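Local coordinates for DNAation factor-related protein 4 (Drosophila melanogaster, PDB 5XPC) that probably acts as a DNA-fragmenting nuclease in apoptosis, the part described here being its CIDE domain, which forms higher-order assemblies, at residues S58-E61 against Y62-L66. Numbering follows the deposited sequence.
Sequences SDDE and YLKSL
Asp59 caps the short helix 60-65: its OD1 accepts from Tyr62 N at 2.8 Å, met nearly along the C-O axis. CG sits between the backbone N and the carbonyl carbon (chi1 56°), which swings the carboxylate toward the Tyr62 N-H at the open end of the helix. The same OD1 also takes Gly26 N of the second subunit, OD2 makes a salt bridge to Lys36 of that subunit, and Tyr62 OH is hydrogen-bonded to its Gln69, so the cap doubles as an interface group.

Two backbone bonds of the i to i+4 kind follow. Leu63 N reaches Asp59 O at 3.2 Å, and Lys64 N reaches Asp60 O at 3.0 Å; Ser65 N bonds only weakly to Glu61 O. At the last turn Ser65 OG donates to Tyr62 O (2.7 Å) on a lone pair in the carbonyl plane, and Tyr62 O also accepts from Ser65 N.

One turn apart, Asp60 and Lys64 form a salt bridge, Lys64 NZ meeting the syn lone pair of Asp60 OD2 at 2.6 Å. The lysine runs extended beyond CG and lays CD and CE against the carboxylate, Lys64 CD 3.4 Å from Asp60 OD2. Asp60 OD1 accepts from Leu30 N, and NZ also donates to Asn28 O; an alanine in place of Lys64 would probably leave OD2 without its cation and weaken the tie to the segment before helix 30-40.

Within this ubiquitin-like CIDE fold, Leu63 packs on Leu30 and Leu33 of helix 30-40 and Phe72 of strand 71-75, while Tyr62 lies on Leu50 of strand 47-50.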
loop_
_atom_site.group_PDB
_atom_site.type_symbol
_atom_site.label_atom_id
_atom_site.label_comp_id
_atom_site.label_asym_id
_atom_site.label_seq_id
_atom_site.Cartn_x
_atom_site.Cartn_y
_atom_site.Cartn_z
ATOM N N SER B 58 14.135 5.698 10.721
ATOM C CA SER B 58 14.337 5.649 12.169
ATOM C C SER B 58 15.253 4.517 12.628
ATOM O O SER B 58 15.811 4.612 13.726
ATOM C CB SER B 58 12.996 5.546 12.908
ATOM O OG SER B 58 12.432 4.250 12.774
ATOM N N ASP B 59 15.431 3.456 11.843
ATOM C CA ASP B 59 16.259 2.348 12.310
ATOM C C ASP B 59 16.777 1.564 11.112
ATOM O O ASP B 59 16.332 1.751 9.978
ATOM C CB ASP B 59 15.507 1.431 13.312
ATOM C CG ASP B 59 14.179 0.856 12.770
ATOM O OD1 ASP B 59 14.022 0.663 11.547
ATOM O OD2 ASP B 59 13.288 0.551 13.604
ATOM N N ASP B 60 17.752 0.696 11.383
ATOM C CA ASP B 60 18.381 -0.087 10.323
ATOM C C ASP B 60 17.365 -0.964 9.603
ATOM O O ASP B 60 17.458 -1.168 8.384
ATOM C CB ASP B 60 19.496 -0.945 10.915
ATOM C CG ASP B 60 20.363 -1.583 9.856
ATOM O OD1 ASP B 60 20.859 -0.854 8.973
ATOM O OD2 ASP B 60 20.533 -2.822 9.897
ATOM N N GLU B 61 16.386 -1.492 10.341
ATOM C CA GLU B 61 15.400 -2.377 9.734
ATOM C C GLU B 61 14.584 -1.640 8.682
ATOM O O GLU B 61 14.298 -2.190 7.609
ATOM C CB GLU B 61 14.490 -2.972 10.810
ATOM C CG GLU B 61 15.200 -3.909 11.784
ATOM C CD GLU B 61 16.069 -3.166 12.804
ATOM O OE1 GLU B 61 15.788 -1.985 13.097
ATOM O OE2 GLU B 61 17.035 -3.768 13.315
ATOM N N TYR B 62 14.225 -0.383 8.956
ATOM C CA TYR B 62 13.527 0.406 7.950
ATOM C C TYR B 62 14.411 0.642 6.730
ATOM O O TYR B 62 13.959 0.483 5.593
ATOM C CB TYR B 62 13.041 1.744 8.518
ATOM C CG TYR B 62 12.174 2.446 7.493
ATOM C CD1 TYR B 62 10.898 1.971 7.202
ATOM C CD2 TYR B 62 12.653 3.534 6.767
ATOM C CE1 TYR B 62 10.105 2.579 6.240
ATOM C CE2 TYR B 62 11.869 4.152 5.801
ATOM C CZ TYR B 62 10.593 3.660 5.539
ATOM O OH TYR B 62 9.806 4.265 4.583
ATOM N N LEU B 63 15.667 1.049 6.946
ATOM C CA LEU B 63 16.579 1.270 5.823
ATOM C C LEU B 63 16.633 0.051 4.910
ATOM O O LEU B 63 16.533 0.164 3.681
ATOM C CB LEU B 63 17.985 1.605 6.325
ATOM C CG LEU B 63 19.031 1.662 5.193
ATOM C CD1 LEU B 63 18.748 2.842 4.297
ATOM C CD2 LEU B 63 20.456 1.774 5.725
ATOM N N LYS B 64 16.776 -1.129 5.496
ATOM C CA LYS B 64 16.935 -2.317 4.669
ATOM C C LYS B 64 15.629 -2.779 4.046
ATOM O O LYS B 64 15.653 -3.624 3.144
ATOM C CB LYS B 64 17.600 -3.409 5.504
ATOM C CG LYS B 64 19.085 -3.078 5.669
ATOM C CD LYS B 64 19.788 -3.851 6.753
ATOM C CE LYS B 64 21.273 -3.486 6.738
ATOM N NZ LYS B 64 21.959 -3.849 8.013
ATOM N N SER B 65 14.497 -2.226 4.481
ATOM C CA SER B 65 13.230 -2.493 3.815
ATOM C C SER B 65 13.072 -1.689 2.534
ATOM O O SER B 65 12.202 -2.016 1.716
ATOM C CB SER B 65 12.063 -2.178 4.757
ATOM O OG SER B 65 11.777 -0.778 4.764
ATOM N N LEU B 66 13.886 -0.639 2.345
ATOM C CA LEU B 66 13.738 0.229 1.192
ATOM C C LEU B 66 14.457 -0.356 -0.015
ATOM O O LEU B 66 15.428 -1.106 0.131
ATOM C CB LEU B 66 14.292 1.618 1.483
ATOM C CG LEU B 66 13.571 2.394 2.585
ATOM C CD1 LEU B 66 14.436 3.552 3.096
ATOM C CD2 LEU B 66 12.213 2.885 2.067
#